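Local coordinates for protein pullulanase (Bacillus acidopullulyticus, PDB 2WAN) that hydrolyses alpha-1,6-glucosidic linkages in pullulan and probably in related branched starch polysaccharides, at residues P282-N287 with I300-V305; V569-Y574 with G580-G585; V552-T557 with D605-W610. All blocks are in the same frame, centred on the assembly; numbering follows the deposited sequence.

Contact 1 of 3, residues P282-N287 with I300-V305; sequences PDVTHN and ILPRNV
V284 meets P302 with its carbonyl O and CB, and V305 with a methyl, and here the packing is tight. Its carbonyl O rests 3.6 Å from P302 CG, and the same ring carbon is 4.1 Å from V284 CB, so the proline is met by both backbone and side chain. Farther along, V284 CG1 and V305 CG1 approach to 3.9 Å, the two valines passing in opposite directions. V284 CG1 lies anti to its own carbonyl carbon (chi1 -63°), a setting that carries this methyl to V305. All three residues are buried, and L119 of strand 114-121 touches both valines. The contact packs the loop between strands 273-278 and 288-292 against the end of strand 295-302, in a seven-stranded mixed sheet. On the looser side, D283 to H286 form a type I turn, with H286 N bonded to D283 O at 3.0 Å. An Asx turn is superimposed on it, as D283 OD1 accepts from T285 N at 2.9 Å. T285 OG1 gives the same oxygen a 2.7 Å bond from above the carboxylate plane, 44° out of it. In contrast to the buried valines and proline, D283 and T285 are partly exposed.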
ATOM      1  N   PRO A 282      -8.839  -8.013  33.520  1.00 26.53           N
ATOM      2  CA  PRO A 282     -10.295  -7.886  33.379  1.00 26.83           C
ATOM      3  C   PRO A 282     -10.859  -8.732  32.234  1.00 26.82           C
ATOM      4  O   PRO A 282     -10.117  -9.135  31.337  1.00 25.05           O
ATOM      5  CB  PRO A 282     -10.508  -6.399  33.076  1.00 27.67           C
ATOM      6  CG  PRO A 282      -9.220  -5.717  33.390  1.00 27.76           C
ATOM      7  CD  PRO A 282      -8.141  -6.745  33.242  1.00 26.09           C
ATOM      8  N   ASP A 283     -12.160  -9.006  32.298  1.00 26.16           N
ATOM      9  CA  ASP A 283     -12.890  -9.710  31.245  1.00 26.90           C
ATOM     10  C   ASP A 283     -13.206  -8.712  30.127  1.00 23.52           C
ATOM     11  O   ASP A 283     -13.926  -7.729  30.343  1.00 23.58           O
ATOM     12  CB  ASP A 283     -14.176 -10.309  31.848  1.00 25.65           C
ATOM     13  CG  ASP A 283     -14.958 -11.179  30.866  1.00 33.51           C
ATOM     14  OD1 ASP A 283     -14.994 -10.874  29.650  1.00 25.16           O
ATOM     15  OD2 ASP A 283     -15.562 -12.177  31.333  1.00 33.51           O
ATOM     16  N   VAL A 284     -12.658  -8.960  28.934  1.00 24.14           N
ATOM     17  CA  VAL A 284     -12.802  -8.028  27.801  1.00 23.45           C
ATOM     18  C   VAL A 284     -14.235  -7.886  27.268  1.00 23.42           C
ATOM     19  O   VAL A 284     -14.509  -6.989  26.460  1.00 21.07           O
ATOM     20  CB  VAL A 284     -11.828  -8.351  26.627  1.00 22.09           C
ATOM     21  CG1 VAL A 284     -10.375  -8.204  27.079  1.00 23.32           C
ATOM     22  CG2 VAL A 284     -12.067  -9.741  26.062  1.00 24.68           C
ATOM     23  N   THR A 285     -15.143  -8.757  27.729  1.00 22.00           N
ATOM     24  CA  THR A 285     -16.568  -8.654  27.369  1.00 22.54           C
ATOM     25  C   THR A 285     -17.381  -7.797  28.359  1.00 24.32           C
ATOM     26  O   THR A 285     -18.562  -7.509  28.129  1.00 24.21           O
ATOM     27  CB  THR A 285     -17.254 -10.056  27.218  1.00 22.82           C
ATOM     28  OG1 THR A 285     -17.393 -10.684  28.506  1.00 23.30           O
ATOM     29  CG2 THR A 285     -16.474 -10.983  26.267  1.00 21.22           C
ATOM     30  N   HIS A 286     -16.744  -7.375  29.449  1.00 27.05           N
ATOM     31  CA  HIS A 286     -17.445  -6.691  30.533  1.00 29.44           C
ATOM     32  C   HIS A 286     -17.413  -5.170  30.403  1.00 30.44           C
ATOM     33  O   HIS A 286     -16.679  -4.613  29.574  1.00 26.83           O
ATOM     34  CB  HIS A 286     -16.867  -7.130  31.889  1.00 29.67           C
ATOM     35  CG  HIS A 286     -17.317  -8.489  32.336  1.00 36.55           C
ATOM     36  ND1 HIS A 286     -18.028  -9.353  31.527  1.00 37.43           N
ATOM     37  CD2 HIS A 286     -17.133  -9.142  33.509  1.00 32.53           C
ATOM     38  CE1 HIS A 286     -18.272 -10.472  32.186  1.00 36.78           C
ATOM     39  NE2 HIS A 286     -17.738 -10.371  33.391  1.00 40.37           N
ATOM     40  N   ASN A 287     -18.227  -4.504  31.219  1.00 30.49           N
ATOM     41  CA  ASN A 287     -18.250  -3.051  31.275  1.00 33.08           C
ATOM     42  C   ASN A 287     -17.203  -2.562  32.270  1.00 33.38           C
ATOM     43  O   ASN A 287     -17.417  -2.599  33.486  1.00 34.92           O
ATOM     44  CB  ASN A 287     -19.641  -2.557  31.674  1.00 33.16           C
ATOM     45  CG  ASN A 287     -19.787  -1.048  31.565  1.00 35.31           C
ATOM     46  OD1 ASN A 287     -18.924  -0.351  31.023  1.00 33.23           O
ATOM     47  ND2 ASN A 287     -20.898  -0.537  32.078  1.00 37.15           N
ATOM     48  N   ILE A 300     -13.292   1.770  29.690  1.00 23.02           N
ATOM     49  CA  ILE A 300     -12.032   1.219  29.189  1.00 22.96           C
ATOM     50  C   ILE A 300     -12.358   0.297  28.011  1.00 23.01           C
ATOM     51  O   ILE A 300     -12.971  -0.771  28.184  1.00 21.37           O
ATOM     52  CB  ILE A 300     -11.276   0.389  30.260  1.00 24.55           C
ATOM     53  CG1 ILE A 300     -11.153   1.148  31.590  1.00 26.01           C
ATOM     54  CG2 ILE A 300      -9.897  -0.045  29.747  1.00 23.96           C
ATOM     55  CD1 ILE A 300     -10.695   0.270  32.755  1.00 26.28           C
ATOM     56  N   LEU A 301     -11.955   0.710  26.815  1.00 18.48           N
ATOM     57  CA  LEU A 301     -12.239  -0.075  25.618  1.00 20.42           C
ATOM     58  C   LEU A 301     -11.080  -1.010  25.370  1.00 19.61           C
ATOM     59  O   LEU A 301      -9.933  -0.572  25.369  1.00 20.47           O
ATOM     60  CB  LEU A 301     -12.448   0.829  24.402  1.00 19.32           C
ATOM     61  CG  LEU A 301     -12.978   0.119  23.147  1.00 20.16           C
ATOM     62  CD1 LEU A 301     -14.484  -0.100  23.256  1.00 20.80           C
ATOM     63  CD2 LEU A 301     -12.641   0.966  21.924  1.00 19.39           C
ATOM     64  N   PRO A 302     -11.363  -2.309  25.168  1.00 17.20           N
ATOM     65  CA  PRO A 302     -10.285  -3.220  24.819  1.00 18.26           C
ATOM     66  C   PRO A 302      -9.638  -2.812  23.480  1.00 18.35           C
ATOM     67  O   PRO A 302     -10.350  -2.548  22.510  1.00 18.04           O
ATOM     68  CB  PRO A 302     -11.008  -4.572  24.694  1.00 20.09           C
ATOM     69  CG  PRO A 302     -12.214  -4.416  25.603  1.00 19.67           C
ATOM     70  CD  PRO A 302     -12.645  -3.017  25.355  1.00 18.46           C
ATOM     71  N   ARG A 303      -8.313  -2.705  23.459  1.00 18.66           N
ATOM     72  CA  ARG A 303      -7.586  -2.440  22.210  1.00 18.34           C
ATOM     73  C   ARG A 303      -6.471  -3.474  22.063  1.00 17.70           C
ATOM     74  O   ARG A 303      -6.720  -4.582  21.610  1.00 18.59           O
ATOM     75  CB  ARG A 303      -7.085  -0.985  22.116  1.00 20.20           C
ATOM     76  CG  ARG A 303      -6.387  -0.653  20.767  1.00 15.98           C
ATOM     77  CD  ARG A 303      -5.965   0.815  20.658  1.00 19.49           C
ATOM     78  NE  ARG A 303      -4.882   1.154  21.586  1.00 20.30           N
ATOM     79  CZ  ARG A 303      -4.120   2.245  21.500  1.00 23.26           C
ATOM     80  NH1 ARG A 303      -4.295   3.122  20.520  1.00 19.50           N
ATOM     81  NH2 ARG A 303      -3.172   2.460  22.411  1.00 20.12           N
ATOM     82  N   ASN A 304      -5.250  -3.161  22.495  1.00 18.31           N
ATOM     83  CA  ASN A 304      -4.126  -4.034  22.188  1.00 19.01           C
ATOM     84  C   ASN A 304      -4.093  -5.310  23.013  1.00 16.70           C
ATOM     85  O   ASN A 304      -3.349  -6.237  22.697  1.00 17.75           O
ATOM     86  CB  ASN A 304      -2.798  -3.282  22.251  1.00 19.56           C
ATOM     87  CG  ASN A 304      -2.687  -2.209  21.180  1.00 23.37           C
ATOM     88  OD1 ASN A 304      -3.371  -2.273  20.160  1.00 19.01           O
ATOM     89  ND2 ASN A 304      -1.826  -1.221  21.406  1.00 22.60           N
ATOM     90  N   VAL A 305      -4.951  -5.380  24.033  1.00 18.07           N
ATOM     91  CA  VAL A 305      -5.156  -6.643  24.745  1.00 18.41           C
ATOM     92  C   VAL A 305      -5.606  -7.757  23.774  1.00 18.11           C
ATOM     93  O   VAL A 305      -5.250  -8.930  23.944  1.00 18.76           O
ATOM     94  CB  VAL A 305      -6.142  -6.485  25.921  1.00 16.82           C
ATOM     95  CG1 VAL A 305      -7.560  -6.113  25.437  1.00 15.89           C
ATOM     96  CG2 VAL A 305      -6.165  -7.760  26.774  1.00 17.58           C
TER

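Contact 2 of 3, residues V569-Y574 with G580-G585; sequences VPQYYY and GNYTNG
In the long excursion between helices 564-568 and 597-614, which follows the third strand of the catalytic (beta/alpha)8 barrel where GH13 enzymes commonly carry domain B, Y582 packs against Y574 and Q571. The aromatic pair is an offset edge-to-face stack: the edge of Y582 is directed toward the face of Y574, the centroids are 5.8 Å apart and the planes stand at 82°. Y574 CB completes the fit from the rim of the other ring, lying in the plane of Y582 at 3.8 Å from its CD2. With Q571 the meeting is a van der Waals contact of the CG methylene with the hydroxyl, CG standing 3.6 Å from Y582 OH. A type I turn from Q571 to Y574 brings both residues round to the same partner.

The amide of Q571 reaches the facing segment through water. Its chain runs extended beyond CG (chi2 -175°), placing NE2 where one water accepts at 2.8 Å from NE2 and donates to G580 O at 2.7 Å. A second water accepts from NE2 at a longer 3.3 Å and lies 2.9 Å from Y582 OH. The other end of the amide, OE1, is hydrogen-bonded to Y118 OH. Every direct contact between the two segments is therefore van der Waals or aromatic, and their polar link is solvent-mediated; with partners on both OE1 and NE2, the Q571 amide is held at both ends.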
ATOM      1  N   VAL A 569     -16.230  -5.401  16.193  1.00 15.74           N
ATOM      2  CA  VAL A 569     -15.139  -5.261  17.168  1.00 16.06           C
ATOM      3  C   VAL A 569     -14.733  -3.778  17.213  1.00 17.78           C
ATOM      4  O   VAL A 569     -13.818  -3.363  16.480  1.00 17.32           O
ATOM      5  CB  VAL A 569     -13.898  -6.136  16.828  1.00 16.48           C
ATOM      6  CG1 VAL A 569     -12.971  -6.252  18.043  1.00 16.02           C
ATOM      7  CG2 VAL A 569     -14.296  -7.545  16.368  1.00 14.81           C
ATOM      8  N   PRO A 570     -15.430  -2.975  18.053  1.00 16.68           N
ATOM      9  CA  PRO A 570     -15.279  -1.521  18.072  1.00 16.81           C
ATOM     10  C   PRO A 570     -13.829  -1.038  18.049  1.00 15.65           C
ATOM     11  O   PRO A 570     -13.019  -1.408  18.913  1.00 18.52           O
ATOM     12  CB  PRO A 570     -16.016  -1.116  19.362  1.00 17.34           C
ATOM     13  CG  PRO A 570     -17.149  -2.106  19.420  1.00 15.64           C
ATOM     14  CD  PRO A 570     -16.528  -3.409  18.949  1.00 15.96           C
ATOM     15  N   GLN A 571     -13.529  -0.247  17.015  1.00 17.31           N
ATOM     16  CA  GLN A 571     -12.215   0.390  16.764  1.00 18.07           C
ATOM     17  C   GLN A 571     -11.033  -0.489  16.381  1.00 17.66           C
ATOM     18  O   GLN A 571     -10.071   0.015  15.803  1.00 18.38           O
ATOM     19  CB  GLN A 571     -11.774   1.279  17.934  1.00 16.20           C
ATOM     20  CG  GLN A 571     -12.663   2.486  18.184  1.00 15.95           C
ATOM     21  CD  GLN A 571     -12.075   3.371  19.269  1.00 21.31           C
ATOM     22  OE1 GLN A 571     -10.939   3.158  19.708  1.00 20.01           O
ATOM     23  NE2 GLN A 571     -12.847   4.351  19.719  1.00 23.64           N
ATOM     24  N   TYR A 572     -11.078  -1.771  16.728  1.00 15.45           N
ATOM     25  CA  TYR A 572      -9.908  -2.629  16.676  1.00 14.77           C
ATOM     26  C   TYR A 572      -9.333  -2.845  15.272  1.00 14.39           C
ATOM     27  O   TYR A 572      -8.140  -3.110  15.135  1.00 15.98           O
ATOM     28  CB  TYR A 572     -10.192  -3.988  17.334  1.00 14.95           C
ATOM     29  CG  TYR A 572      -8.959  -4.865  17.447  1.00 16.40           C
ATOM     30  CD1 TYR A 572      -8.017  -4.647  18.452  1.00 15.56           C
ATOM     31  CD2 TYR A 572      -8.742  -5.922  16.557  1.00 15.51           C
ATOM     32  CE1 TYR A 572      -6.899  -5.431  18.557  1.00 16.30           C
ATOM     33  CE2 TYR A 572      -7.623  -6.715  16.650  1.00 14.39           C
ATOM     34  CZ  TYR A 572      -6.701  -6.467  17.658  1.00 14.49           C
ATOM     35  OH  TYR A 572      -5.599  -7.237  17.763  1.00 14.12           O
ATOM     36  N   TYR A 573     -10.175  -2.761  14.243  1.00 14.69           N
ATOM     37  CA  TYR A 573      -9.668  -2.951  12.868  1.00 14.27           C
ATOM     38  C   TYR A 573      -8.944  -1.713  12.330  1.00 15.26           C
ATOM     39  O   TYR A 573      -8.377  -1.766  11.229  1.00 15.87           O
ATOM     40  CB  TYR A 573     -10.789  -3.389  11.902  1.00 13.44           C
ATOM     41  CG  TYR A 573     -11.228  -4.834  12.075  1.00 15.20           C
ATOM     42  CD1 TYR A 573     -10.547  -5.877  11.425  1.00 15.47           C
ATOM     43  CD2 TYR A 573     -12.330  -5.158  12.877  1.00 17.18           C
ATOM     44  CE1 TYR A 573     -10.948  -7.217  11.573  1.00 15.71           C
ATOM     45  CE2 TYR A 573     -12.738  -6.485  13.038  1.00 15.22           C
ATOM     46  CZ  TYR A 573     -12.042  -7.510  12.381  1.00 12.77           C
ATOM     47  OH  TYR A 573     -12.462  -8.825  12.523  1.00 17.77           O
ATOM     48  N   TYR A 574      -8.938  -0.627  13.106  1.00 14.01           N
ATOM     49  CA  TYR A 574      -8.392   0.674  12.666  1.00 13.39           C
ATOM     50  C   TYR A 574      -7.281   1.147  13.605  1.00 15.80           C
ATOM     51  O   TYR A 574      -7.217   0.707  14.747  1.00 17.03           O
ATOM     52  CB  TYR A 574      -9.492   1.729  12.686  1.00 13.94           C
ATOM     53  CG  TYR A 574     -10.644   1.380  11.785  1.00 15.63           C
ATOM     54  CD1 TYR A 574     -10.562   1.607  10.413  1.00 15.67           C
ATOM     55  CD2 TYR A 574     -11.798   0.778  12.289  1.00 15.52           C
ATOM     56  CE1 TYR A 574     -11.607   1.252   9.556  1.00 19.15           C
ATOM     57  CE2 TYR A 574     -12.860   0.433  11.439  1.00 17.67           C
ATOM     58  CZ  TYR A 574     -12.756   0.673  10.081  1.00 19.32           C
ATOM     59  OH  TYR A 574     -13.785   0.345   9.217  1.00 18.06           O
ATOM     60  N   GLY A 580      -7.380   8.404  21.697  1.00 27.14           N
ATOM     61  CA  GLY A 580      -8.542   7.622  21.288  1.00 24.44           C
ATOM     62  C   GLY A 580      -9.164   8.043  19.968  1.00 23.73           C
ATOM     63  O   GLY A 580     -10.309   7.675  19.665  1.00 22.47           O
ATOM     64  N   ASN A 581      -8.414   8.811  19.176  1.00 22.27           N
ATOM     65  CA  ASN A 581      -8.873   9.272  17.871  1.00 21.86           C
ATOM     66  C   ASN A 581      -8.356   8.393  16.738  1.00 18.37           C
ATOM     67  O   ASN A 581      -7.261   7.861  16.829  1.00 18.93           O
ATOM     68  CB  ASN A 581      -8.430  10.722  17.642  1.00 22.63           C
ATOM     69  CG  ASN A 581      -9.166  11.703  18.539  1.00 27.35           C
ATOM     70  OD1 ASN A 581      -8.546  12.457  19.293  1.00 31.92           O
ATOM     71  ND2 ASN A 581     -10.491  11.685  18.476  1.00 28.60           N
ATOM     72  N   TYR A 582      -9.145   8.239  15.680  1.00 20.67           N
ATOM     73  CA  TYR A 582      -8.692   7.504  14.495  1.00 20.14           C
ATOM     74  C   TYR A 582      -7.581   8.290  13.795  1.00 19.05           C
ATOM     75  O   TYR A 582      -7.748   9.474  13.527  1.00 19.14           O
ATOM     76  CB  TYR A 582      -9.848   7.324  13.517  1.00 20.94           C
ATOM     77  CG  TYR A 582     -10.972   6.422  13.995  1.00 22.75           C
ATOM     78  CD1 TYR A 582     -12.121   6.955  14.585  1.00 25.05           C
ATOM     79  CD2 TYR A 582     -10.902   5.038  13.820  1.00 24.87           C
ATOM     80  CE1 TYR A 582     -13.175   6.119  15.011  1.00 25.75           C
ATOM     81  CE2 TYR A 582     -11.944   4.195  14.241  1.00 22.65           C
ATOM     82  CZ  TYR A 582     -13.073   4.741  14.833  1.00 23.87           C
ATOM     83  OH  TYR A 582     -14.101   3.909  15.249  1.00 21.76           O
ATOM     84  N   THR A 583      -6.461   7.631  13.505  1.00 17.34           N
ATOM     85  CA  THR A 583      -5.366   8.286  12.767  1.00 19.12           C
ATOM     86  C   THR A 583      -5.696   8.316  11.267  1.00 19.70           C
ATOM     87  O   THR A 583      -6.505   7.508  10.792  1.00 18.24           O
ATOM     88  CB  THR A 583      -3.985   7.649  13.032  1.00 17.10           C
ATOM     89  OG1 THR A 583      -4.019   6.253  12.730  1.00 16.73           O
ATOM     90  CG2 THR A 583      -3.578   7.814  14.512  1.00 19.21           C
ATOM     91  N   ASN A 584      -5.075   9.246  10.541  1.00 17.90           N
ATOM     92  CA  ASN A 584      -5.456   9.544   9.158  1.00 17.73           C
ATOM     93  C   ASN A 584      -4.382   9.153   8.114  1.00 15.80           C
ATOM     94  O   ASN A 584      -4.088   9.922   7.206  1.00 17.87           O
ATOM     95  CB  ASN A 584      -5.812  11.034   9.076  1.00 16.84           C
ATOM     96  CG  ASN A 584      -6.481  11.426   7.788  1.00 20.96           C
ATOM     97  OD1 ASN A 584      -7.208  10.644   7.166  1.00 20.67           O
ATOM     98  ND2 ASN A 584      -6.253  12.666   7.382  1.00 24.32           N
ATOM     99  N   GLY A 585      -3.824   7.947   8.245  1.00 16.28           N
ATOM    100  CA  GLY A 585      -2.782   7.461   7.319  1.00 17.62           C
ATOM    101  C   GLY A 585      -3.149   7.476   5.848  1.00 17.88           C
ATOM    102  O   GLY A 585      -2.290   7.710   4.988  1.00 18.27           O
TER
HETATM  103  O   HOH W   1     -11.785   6.315  21.438  1.00 26.83           O
HETATM  104  O   HOH W   2     -15.455   4.590  17.779  1.00 31.69           O

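Contact 3 of 3, residues V552-T557 with D605-W610; sequences VVYNHT and DSVNYW
The backbones of Y554 and S606 stay well apart, their CA atoms 9.4 Å from each other even at the nearest point, so side chains alone bridge the gap. Segment 552-557 leaves the third barrel strand at V552 and folds into a type I turn from V553 to H556; its VVYNH sequence fits the first conserved sequence region of GH13 enzymes. Segment 605-610 is a stretch of helix 597-614, the helix that leads on to the next parallel strand, 618-621, in the beta-alpha-beta crossover of the (beta/alpha)8 barrel.

The phenol of Y554 spans the distance. With its CG anti to the carbonyl carbon (chi1 -63°), the ring extends to the helix and OH donates to S606 OG at 2.7 Å. The serine oxygen lies at the edge of the tyrosine ring, near its plane, and S606 CB packs 3.7 Å from Y554 CE1. S606 OG also hydrogen-bonds N515 OD1. Since that amide oxygen can only accept, the serine proton is probably directed to N515, and the two bonds would form a short relay, Y554 to S606 to N515, inside a buried interface.

Around this polar link V607, W610 and F619 pack closely. F619 of strand 618-621 touches both V607 and W610, tying the helix to the barrel wall, and W610 NE1 is bonded to Y514 O. V607 lies by the CE2 side of the phenol, its CG1 3.7 Å from Y554 CE2, while W610 CD1 stands 3.9 Å from Y554 OH.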
ATOM      1  N   VAL A 552      -6.334  -2.978  -5.114  1.00  9.24           N
ATOM      2  CA  VAL A 552      -7.048  -3.282  -3.853  1.00  9.15           C
ATOM      3  C   VAL A 552      -6.728  -2.251  -2.774  1.00 11.29           C
ATOM      4  O   VAL A 552      -5.601  -1.737  -2.698  1.00 11.63           O
ATOM      5  CB  VAL A 552      -6.740  -4.733  -3.349  1.00  9.01           C
ATOM      6  CG1 VAL A 552      -7.377  -5.786  -4.298  1.00  8.44           C
ATOM      7  CG2 VAL A 552      -5.223  -4.956  -3.258  1.00  8.78           C
ATOM      8  N   VAL A 553      -7.725  -1.958  -1.944  1.00 11.01           N
ATOM      9  CA  VAL A 553      -7.683  -0.838  -1.013  1.00 12.47           C
ATOM     10  C   VAL A 553      -7.894  -1.339   0.426  1.00 11.52           C
ATOM     11  O   VAL A 553      -8.823  -0.901   1.120  1.00 16.68           O
ATOM     12  CB  VAL A 553      -8.743   0.236  -1.400  1.00 12.16           C
ATOM     13  CG1 VAL A 553      -8.519   1.568  -0.661  1.00 15.68           C
ATOM     14  CG2 VAL A 553      -8.765   0.462  -2.952  1.00 12.57           C
ATOM     15  N   TYR A 554      -6.998  -2.224   0.868  1.00 13.04           N
ATOM     16  CA  TYR A 554      -6.994  -2.734   2.251  1.00 14.56           C
ATOM     17  C   TYR A 554      -6.543  -1.707   3.277  1.00 15.12           C
ATOM     18  O   TYR A 554      -6.688  -1.946   4.471  1.00 15.19           O
ATOM     19  CB  TYR A 554      -6.164  -4.033   2.393  1.00 12.51           C
ATOM     20  CG  TYR A 554      -6.753  -5.155   1.570  1.00 11.69           C
ATOM     21  CD1 TYR A 554      -7.952  -5.771   1.960  1.00  9.82           C
ATOM     22  CD2 TYR A 554      -6.154  -5.564   0.377  1.00 11.97           C
ATOM     23  CE1 TYR A 554      -8.546  -6.787   1.172  1.00 11.13           C
ATOM     24  CE2 TYR A 554      -6.731  -6.587  -0.411  1.00 13.70           C
ATOM     25  CZ  TYR A 554      -7.928  -7.184  -0.004  1.00  8.77           C
ATOM     26  OH  TYR A 554      -8.483  -8.163  -0.798  1.00 11.33           O
ATOM     27  N   ASN A 555      -6.015  -0.564   2.839  1.00 13.02           N
ATOM     28  CA  ASN A 555      -5.417   0.383   3.789  1.00 12.04           C
ATOM     29  C   ASN A 555      -6.421   1.239   4.582  1.00 13.57           C
ATOM     30  O   ASN A 555      -6.031   1.851   5.574  1.00 15.28           O
ATOM     31  CB  ASN A 555      -4.401   1.295   3.079  1.00 12.69           C
ATOM     32  CG  ASN A 555      -5.067   2.256   2.111  1.00 13.74           C
ATOM     33  OD1 ASN A 555      -5.686   3.231   2.533  1.00 14.94           O
ATOM     34  ND2 ASN A 555      -4.956   1.984   0.811  1.00 15.48           N
ATOM     35  N   HIS A 556      -7.680   1.304   4.125  1.00 13.50           N
ATOM     36  CA  HIS A 556      -8.751   2.056   4.809  1.00 13.01           C
ATOM     37  C   HIS A 556     -10.134   1.599   4.320  1.00 15.83           C
ATOM     38  O   HIS A 556     -10.242   1.011   3.249  1.00 15.47           O
ATOM     39  CB  HIS A 556      -8.616   3.581   4.579  1.00 14.36           C
ATOM     40  CG  HIS A 556      -9.004   4.028   3.201  1.00 14.81           C
ATOM     41  ND1 HIS A 556     -10.238   4.575   2.913  1.00 18.17           N
ATOM     42  CD2 HIS A 556      -8.317   4.015   2.031  1.00  8.98           C
ATOM     43  CE1 HIS A 556     -10.293   4.875   1.623  1.00 11.29           C
ATOM     44  NE2 HIS A 556      -9.138   4.547   1.068  1.00 15.62           N
ATOM     45  N   THR A 557     -11.183   1.890   5.087  1.00 14.51           N
ATOM     46  CA  THR A 557     -12.565   1.599   4.660  1.00 13.39           C
ATOM     47  C   THR A 557     -13.318   2.890   4.375  1.00 13.31           C
ATOM     48  O   THR A 557     -12.842   3.980   4.712  1.00 15.08           O
ATOM     49  CB  THR A 557     -13.370   0.791   5.693  1.00 16.53           C
ATOM     50  OG1 THR A 557     -13.456   1.550   6.908  1.00 16.31           O
ATOM     51  CG2 THR A 557     -12.722  -0.553   5.959  1.00 16.89           C
ATOM     52  N   ASP A 605      -6.506 -13.559   4.342  1.00 12.66           N
ATOM     53  CA  ASP A 605      -7.599 -14.430   3.889  1.00 13.31           C
ATOM     54  C   ASP A 605      -8.229 -13.868   2.604  1.00 11.70           C
ATOM     55  O   ASP A 605      -8.537 -14.622   1.675  1.00 11.63           O
ATOM     56  CB  ASP A 605      -8.686 -14.567   4.948  1.00 14.37           C
ATOM     57  CG  ASP A 605      -8.258 -15.417   6.137  1.00 14.48           C
ATOM     58  OD1 ASP A 605      -7.254 -16.135   6.058  1.00 15.31           O
ATOM     59  OD2 ASP A 605      -8.953 -15.357   7.158  1.00 13.80           O
ATOM     60  N   SER A 606      -8.393 -12.545   2.556  1.00 10.62           N
ATOM     61  CA  SER A 606      -9.025 -11.909   1.388  1.00  9.67           C
ATOM     62  C   SER A 606      -8.212 -12.100   0.101  1.00 10.07           C
ATOM     63  O   SER A 606      -8.758 -12.508  -0.921  1.00  9.47           O
ATOM     64  CB  SER A 606      -9.271 -10.423   1.633  1.00 10.81           C
ATOM     65  OG  SER A 606     -10.037  -9.882   0.563  1.00 11.11           O
ATOM     66  N   VAL A 607      -6.913 -11.810   0.138  1.00 10.79           N
ATOM     67  CA  VAL A 607      -6.114 -11.924  -1.098  1.00  9.81           C
ATOM     68  C   VAL A 607      -6.028 -13.402  -1.525  1.00 11.26           C
ATOM     69  O   VAL A 607      -6.055 -13.706  -2.711  1.00 12.44           O
ATOM     70  CB  VAL A 607      -4.713 -11.244  -1.025  1.00 11.46           C
ATOM     71  CG1 VAL A 607      -4.855  -9.721  -0.941  1.00 11.86           C
ATOM     72  CG2 VAL A 607      -3.873 -11.787   0.137  1.00 13.92           C
ATOM     73  N   ASN A 608      -5.964 -14.313  -0.560  1.00 11.89           N
ATOM     74  CA  ASN A 608      -6.003 -15.740  -0.905  1.00 11.72           C
ATOM     75  C   ASN A 608      -7.300 -16.109  -1.606  1.00 10.88           C
ATOM     76  O   ASN A 608      -7.280 -16.874  -2.567  1.00 12.50           O
ATOM     77  CB  ASN A 608      -5.818 -16.620   0.328  1.00 11.63           C
ATOM     78  CG  ASN A 608      -4.353 -16.855   0.650  1.00 18.66           C
ATOM     79  OD1 ASN A 608      -3.718 -17.748   0.085  1.00 25.05           O
ATOM     80  ND2 ASN A 608      -3.811 -16.054   1.555  1.00 23.29           N
ATOM     81  N   TYR A 609      -8.410 -15.563  -1.107  1.00 11.08           N
ATOM     82  CA  TYR A 609      -9.738 -15.850  -1.661  1.00 10.86           C
ATOM     83  C   TYR A 609      -9.817 -15.341  -3.106  1.00 11.13           C
ATOM     84  O   TYR A 609     -10.301 -16.067  -3.995  1.00 10.95           O
ATOM     85  CB  TYR A 609     -10.850 -15.206  -0.811  1.00 10.59           C
ATOM     86  CG  TYR A 609     -12.206 -15.262  -1.480  1.00 10.00           C
ATOM     87  CD1 TYR A 609     -12.897 -16.484  -1.615  1.00 13.64           C
ATOM     88  CD2 TYR A 609     -12.801 -14.109  -1.997  1.00 12.21           C
ATOM     89  CE1 TYR A 609     -14.157 -16.536  -2.229  1.00 10.90           C
ATOM     90  CE2 TYR A 609     -14.058 -14.153  -2.629  1.00 14.09           C
ATOM     91  CZ  TYR A 609     -14.727 -15.372  -2.740  1.00 10.67           C
ATOM     92  OH  TYR A 609     -15.954 -15.426  -3.372  1.00 11.03           O
ATOM     93  N   TRP A 610      -9.373 -14.105  -3.346  1.00 10.58           N
ATOM     94  CA  TRP A 610      -9.422 -13.570  -4.711  1.00 11.80           C
ATOM     95  C   TRP A 610      -8.578 -14.390  -5.701  1.00 11.86           C
ATOM     96  O   TRP A 610      -9.001 -14.659  -6.836  1.00 10.84           O
ATOM     97  CB  TRP A 610      -9.048 -12.079  -4.736  1.00 10.46           C
ATOM     98  CG  TRP A 610     -10.205 -11.239  -4.271  1.00 10.06           C
ATOM     99  CD1 TRP A 610     -10.403 -10.747  -3.013  1.00 12.47           C
ATOM    100  CD2 TRP A 610     -11.355 -10.858  -5.040  1.00  8.44           C
ATOM    101  NE1 TRP A 610     -11.591 -10.050  -2.950  1.00 10.15           N
ATOM    102  CE2 TRP A 610     -12.201 -10.109  -4.182  1.00  9.37           C
ATOM    103  CE3 TRP A 610     -11.753 -11.074  -6.376  1.00  8.78           C
ATOM    104  CZ2 TRP A 610     -13.422  -9.557  -4.614  1.00  9.65           C
ATOM    105  CZ3 TRP A 610     -12.974 -10.518  -6.820  1.00  8.57           C
ATOM    106  CH2 TRP A 610     -13.794  -9.766  -5.929  1.00 10.42           C
TER

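Overall arrangement
Contact 1 closes first along the chain, in the seven-stranded sheet ahead of the barrel domain; contact 2 then lies nested within the loop that contact 3 closes. Their centres step inward, 15 Å from contact 1 to contact 2 and 18 Å from there to contact 3, whereas contacts 1 and 3 are 27 Å apart and do not touch. R303 O packs 3.2 Å from Y572 CE1, joining the seven-stranded sheet to the excursion after barrel strand 547-552. At the inner end Y574 OH and T557 OG1, 2.6 Å apart, form a probable hydrogen bond. The excursion thus connects the seven-stranded sheet with the catalytic barrel.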